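Local coordinates for 5-formaminoimidazole-4-carboxamide-1-(Beta)-D-ribofuranosyl 5'-monophosphate synthetase (Thermococcus kodakarensis, PDB 2PBZ), which catalyses the formylation of AICAR to FAICAR with ATP and formate, a step of IMP biosynthesis, at the interface of chains A and B. Residues are numbered along the deposited sequence; one frame, centred on the assembly and turned at random. Chains: chain A/B, Hypothetical protein.

Contact 1: the interface of chains A and B. Residues chain A 200-201; chain B 192-194, 196-197.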
# COMPACT_ATOMS: atom_id res chain seq x y z
N ALA A 200 7.82 -15.57 -4.08
CA ALA A 200 8.05 -14.94 -2.80
C ALA A 200 7.65 -15.93 -1.71
O ALA A 200 8.36 -16.11 -0.73
CB ALA A 200 7.22 -13.69 -2.69
N ARG A 201 6.49 -16.56 -1.92
CA ARG A 201 5.96 -17.54 -0.98
C ARG A 201 6.82 -18.80 -1.04
O ARG A 201 7.25 -19.32 -0.01
CB ARG A 201 4.54 -17.91 -1.36
CG ARG A 201 3.63 -16.75 -1.70
CD ARG A 201 3.06 -16.04 -0.49
NE ARG A 201 1.84 -15.37 -0.89
CZ ARG A 201 1.35 -14.26 -0.34
NH1 ARG A 201 1.99 -13.66 0.67
NH2 ARG A 201 0.22 -13.76 -0.82
N ARG B 192 -3.04 -10.60 -0.47
CA ARG B 192 -2.83 -11.12 0.88
C ARG B 192 -1.39 -11.11 1.36
O ARG B 192 -0.46 -11.30 0.57
CB ARG B 192 -3.34 -12.57 1.00
CG ARG B 192 -4.72 -12.85 0.43
CD ARG B 192 -5.84 -12.60 1.41
NE ARG B 192 -6.84 -11.68 0.88
CZ ARG B 192 -8.12 -11.97 0.70
NH1 ARG B 192 -8.60 -13.17 1.00
NH2 ARG B 192 -8.94 -11.04 0.23
N VAL B 193 -1.21 -10.88 2.66
CA VAL B 193 0.12 -10.94 3.26
C VAL B 193 0.07 -12.27 4.00
O VAL B 193 -0.67 -12.42 4.98
CB VAL B 193 0.38 -9.79 4.25
CG1 VAL B 193 1.79 -9.95 4.86
CG2 VAL B 193 0.26 -8.45 3.53
N LEU B 194 0.81 -13.25 3.50
CA LEU B 194 0.85 -14.58 4.08
C LEU B 194 2.10 -14.80 4.91
O LEU B 194 3.06 -14.04 4.80
CB LEU B 194 0.78 -15.64 2.98
CG LEU B 194 -0.61 -16.05 2.49
CD1 LEU B 194 -1.50 -14.83 2.32
CD2 LEU B 194 -0.45 -16.81 1.19
N ALA B 196 3.73 -17.13 4.44
CA ALA B 196 4.56 -17.77 3.45
C ALA B 196 5.64 -16.84 2.89
O ALA B 196 6.23 -17.13 1.86
CB ALA B 196 3.71 -18.34 2.31
N ASP B 197 5.88 -15.71 3.57
CA ASP B 197 6.96 -14.78 3.19
C ASP B 197 8.23 -15.18 3.91
O ASP B 197 8.49 -16.37 4.09
CB ASP B 197 6.61 -13.34 3.55
CG ASP B 197 5.60 -12.74 2.62
OD1 ASP B 197 5.56 -13.18 1.45
OD2 ASP B 197 4.83 -11.85 3.04
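The loop of chain A carrying A:Ala200 and A:Arg201 meets the end of strand 183-194 of chain B and the loop after it, where B:Ala196 and B:Asp197 lie. Nearly all of the grip comes from one long side chain. A:Arg201 bends at its second torsion (chi2 -81°), which carries its guanidinium across to the strand end. There NH2 gives a nearly straight hydrogen bond (165° at the hydrogen) to the backbone oxygen B:Arg192 O at 2.9 Å. The acceptor lies in the guanidinium plane, but the donor stands well above the carbonyl plane. NH1 adds a weak bond to the same oxygen and faces B:Asp197 OD1 in a loose salt bridge of 3.7 Å. Over one face of the guanidinium sits the methyl CD2 of B:Leu194, toward the rim and 3.5 Å from CZ, the two side chains crossing at about a right angle. Further back, the methyl CB of B:Ala196 packs 3.7 Å from CD of A:Arg201. The arginine is a residue implicated in ATP binding, and B:Leu194 belongs to the ATP pocket of its own chain. The contact thus brings one subunit's arginine beside its neighbour's nucleotide site, which it may help to complete.

Contact 2: the interface of chains A and B. Residues chain A 9-10, 35, 38-39; chain B 221-222, 224-225.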
# COMPACT_ATOMS: atom_id res chain seq x y z
N ALA A 9 -8.88 4.58 -23.50
CA ALA A 9 -9.30 3.79 -22.35
C ALA A 9 -8.38 2.62 -22.05
O ALA A 9 -8.53 1.53 -22.62
CB ALA A 9 -10.70 3.30 -22.55
N SER A 10 -7.43 2.84 -21.15
CA SER A 10 -6.47 1.83 -20.74
C SER A 10 -5.34 2.53 -20.02
O SER A 10 -5.35 3.76 -19.89
CB SER A 10 -5.89 1.10 -21.95
OG SER A 10 -5.16 1.99 -22.76
N ARG A 35 -14.14 -3.43 -24.39
CA ARG A 35 -13.87 -2.82 -23.10
C ARG A 35 -14.89 -1.79 -22.63
O ARG A 35 -14.87 -1.41 -21.46
CB ARG A 35 -12.48 -2.17 -23.10
CG ARG A 35 -11.30 -3.13 -22.98
CD ARG A 35 -9.97 -2.37 -23.05
NE ARG A 35 -8.81 -3.17 -22.60
CZ ARG A 35 -8.54 -4.42 -23.01
NH1 ARG A 35 -9.34 -5.05 -23.87
NH2 ARG A 35 -7.45 -5.04 -22.56
N PHE A 38 -17.49 -1.97 -19.09
CA PHE A 38 -16.91 -1.50 -17.85
C PHE A 38 -16.84 0.03 -17.72
O PHE A 38 -17.29 0.60 -16.73
CB PHE A 38 -15.51 -2.07 -17.67
CG PHE A 38 -14.77 -1.47 -16.53
CD1 PHE A 38 -15.20 -1.68 -15.23
CD2 PHE A 38 -13.68 -0.65 -16.75
CE1 PHE A 38 -14.55 -1.07 -14.16
CE2 PHE A 38 -13.03 -0.04 -15.69
CZ PHE A 38 -13.47 -0.25 -14.39
N TYR A 39 -16.24 0.68 -18.72
CA TYR A 39 -16.10 2.12 -18.69
C TYR A 39 -17.40 2.91 -18.82
O TYR A 39 -17.50 4.02 -18.31
CB TYR A 39 -15.12 2.58 -19.77
CG TYR A 39 -13.70 2.10 -19.58
CD1 TYR A 39 -13.26 0.91 -20.14
CD2 TYR A 39 -12.78 2.86 -18.85
CE1 TYR A 39 -11.94 0.48 -19.99
CE2 TYR A 39 -11.46 2.43 -18.68
CZ TYR A 39 -11.04 1.25 -19.25
OH TYR A 39 -9.73 0.85 -19.11
N GLU B 221 -4.68 -1.22 -15.30
CA GLU B 221 -5.99 -0.86 -15.85
C GLU B 221 -6.55 -1.73 -16.97
O GLU B 221 -7.78 -1.92 -17.05
CB GLU B 221 -5.98 0.60 -16.30
CG GLU B 221 -7.35 1.14 -16.59
CD GLU B 221 -7.33 2.59 -16.96
OE1 GLU B 221 -6.95 3.41 -16.10
OE2 GLU B 221 -7.71 2.91 -18.10
N SER B 222 -5.69 -2.26 -17.82
CA SER B 222 -6.14 -3.10 -18.93
C SER B 222 -6.81 -4.42 -18.50
O SER B 222 -7.41 -5.10 -19.32
CB SER B 222 -4.97 -3.41 -19.85
OG SER B 222 -4.13 -4.40 -19.28
N LEU B 224 -8.97 -4.60 -15.64
CA LEU B 224 -10.23 -4.35 -14.95
C LEU B 224 -11.50 -4.68 -15.72
O LEU B 224 -12.43 -5.28 -15.18
CB LEU B 224 -10.29 -2.90 -14.48
CG LEU B 224 -9.23 -2.55 -13.45
CD1 LEU B 224 -9.39 -1.10 -13.08
CD2 LEU B 224 -9.38 -3.45 -12.22
N PRO B 225 -11.58 -4.28 -17.01
CA PRO B 225 -12.78 -4.57 -17.80
C PRO B 225 -13.17 -6.05 -17.75
O PRO B 225 -14.33 -6.40 -17.58
CB PRO B 225 -12.37 -4.12 -19.20
CG PRO B 225 -11.44 -2.98 -18.91
CD PRO B 225 -10.60 -3.51 -17.79
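A:Tyr39 and B:Glu221 cross with ring and carboxylate planes 62° apart, the phenol tip reaching the end of the acid. The tyrosine OH donates a hydrogen bond to OE2 at 3.1 Å, meeting this oxygen on its anti side and 27° out of the carboxylate plane. Neighbours of its own chain fix the turn of the ring: the methyl CB of A:Ala9 lies over the centre of one face, A:Phe38 CD2 over the centre of the other, and A:Arg35 O at the edge in plane. An alanine in place of B:Glu221 would probably leave the buttressed phenol hydroxyl without its mate across the interface and open a gap beside A:Ser10. The backbone oxygen A:Ser10 O also lies 3.1 Å from OE2; two acceptors so near are a doubtful feature of the model. B:Pro225, in the first turn of helix 224-241, is wedged among three side chains. Its CG touches A:Tyr39 CE1 at 3.7 Å, while its CB meets the aliphatic CG of A:Arg35 at 4.0 Å. A:Phe38 packs CB 3.7 Å from B:Pro225 CA; with CG anti to the backbone N (chi1 171°), its ring points its far end to B:Leu224 CB. Beyond the proline, the extended A:Arg35 brings its guanidinium NH2 to 3.2 Å from the backbone oxygen B:Ser222 O.

Contact 3: the interface of chains A and B. Residues chain A 41-44; chain B 183, 282-283.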
# COMPACT_ATOMS: atom_id res chain seq x y z
N SER A 41 -20.09 2.23 -17.42
CA SER A 41 -20.76 2.18 -16.13
C SER A 41 -20.13 3.16 -15.15
O SER A 41 -20.58 3.29 -14.01
CB SER A 41 -20.70 0.76 -15.54
OG SER A 41 -19.40 0.45 -15.07
N LEU A 42 -19.09 3.86 -15.59
CA LEU A 42 -18.39 4.82 -14.73
C LEU A 42 -18.91 6.25 -14.85
O LEU A 42 -18.94 6.84 -15.92
CB LEU A 42 -16.89 4.79 -15.03
CG LEU A 42 -16.24 3.41 -14.95
CD1 LEU A 42 -14.81 3.50 -15.35
CD2 LEU A 42 -16.38 2.85 -13.55
N PRO A 43 -19.32 6.84 -13.73
CA PRO A 43 -19.84 8.20 -13.69
C PRO A 43 -18.82 9.28 -14.03
O PRO A 43 -19.13 10.45 -14.01
CB PRO A 43 -20.34 8.35 -12.26
CG PRO A 43 -20.71 6.96 -11.89
CD PRO A 43 -19.57 6.17 -12.44
N ILE A 44 -17.59 8.89 -14.34
CA ILE A 44 -16.58 9.89 -14.63
C ILE A 44 -16.42 10.21 -16.11
O ILE A 44 -15.66 11.11 -16.49
CB ILE A 44 -15.20 9.48 -14.07
CG1 ILE A 44 -14.80 8.13 -14.66
CG2 ILE A 44 -15.24 9.45 -12.55
CD1 ILE A 44 -13.36 7.75 -14.44
N ARG B 183 -26.46 -1.00 -9.81
CA ARG B 183 -25.20 -1.08 -10.52
C ARG B 183 -24.17 -1.90 -9.75
O ARG B 183 -24.25 -2.05 -8.54
CB ARG B 183 -24.64 0.33 -10.79
CG ARG B 183 -24.12 1.03 -9.56
CD ARG B 183 -23.54 2.40 -9.87
NE ARG B 183 -23.19 3.09 -8.63
CZ ARG B 183 -22.86 4.37 -8.54
NH1 ARG B 183 -22.82 5.13 -9.63
NH2 ARG B 183 -22.57 4.90 -7.37
N LEU B 282 -14.41 6.64 -8.26
CA LEU B 282 -14.90 6.62 -9.63
C LEU B 282 -16.43 6.73 -9.64
O LEU B 282 -17.01 7.27 -10.58
CB LEU B 282 -14.46 5.32 -10.32
CG LEU B 282 -12.96 5.06 -10.35
CD1 LEU B 282 -12.68 3.63 -10.77
CD2 LEU B 282 -12.31 6.07 -11.29
N TYR B 283 -17.08 6.25 -8.59
CA TYR B 283 -18.53 6.32 -8.51
C TYR B 283 -18.94 7.46 -7.61
O TYR B 283 -20.03 8.01 -7.73
CB TYR B 283 -19.10 5.02 -7.97
CG TYR B 283 -18.58 3.81 -8.69
CD1 TYR B 283 -17.41 3.19 -8.29
CD2 TYR B 283 -19.26 3.29 -9.80
CE1 TYR B 283 -16.92 2.09 -8.97
CE2 TYR B 283 -18.77 2.19 -10.48
CZ TYR B 283 -17.60 1.59 -10.06
OH TYR B 283 -17.12 0.49 -10.71
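The phenol ring of B:Tyr283 receives A:Leu42 CD2 obliquely over one face, past the rim, while A:Pro43 CD, on the same side of the plane, lies beyond the CD2 edge. A:Leu42 CD2 lies 3.9 Å from B:Tyr283 CZ, and A:Pro43 CD is 3.9 Å from B:Tyr283 CD2. Toward its own chain the ring presents B:Tyr283 CD2 to the flat guanidinium of B:Arg183, 3.9 Å above the centre of the guanidinium plane. In this PurP enzyme, of the ATP-grasp family, the patch is a largely apolar surface contact: the loop 41-44 of chain A rests on the short helix 280-283 of chain B, and no hydrogen bond or salt bridge crosses it. The extended B:Arg183 reaches from the start of strand 183-194 past the tyrosine, and its NH1 comes alongside A:Pro43 CG at 3.6 Å. The arginine tip and the phenol edge both meet the proline from the chain B side, and its CD also meets the backbone oxygen B:Leu282 O at 3.4 Å. A:Ile44 touches B:Leu282 with two branches. Its CG1 stands between backbone N and carbonyl carbon (chi1 58°), sending CD1 to the methyl CD2 of B:Leu282 at 3.7 Å, while CG2 approaches B:Leu282 O at 3.4 Å.

Contacts 2 and 3 are neighbours, their C-alpha centres about 12 Å apart, whereas contact 1 lies about 28 Å from contact 2 and 33 Å from contact 3. On chain A both draw on the stretch around helix 36-40 and the loop that follows, contact 2 adding the loop of A:Ala9 and A:Ser10. On chain B, strand 183-194 joins the distant pair: its first residue serves contact 3, its last ones contact 1. The deposited assembly has three copies and the interface is not an exact two-fold, so each subunit may offer different surfaces to its two neighbours; whether this trimer forms in solution, the structure alone does not show.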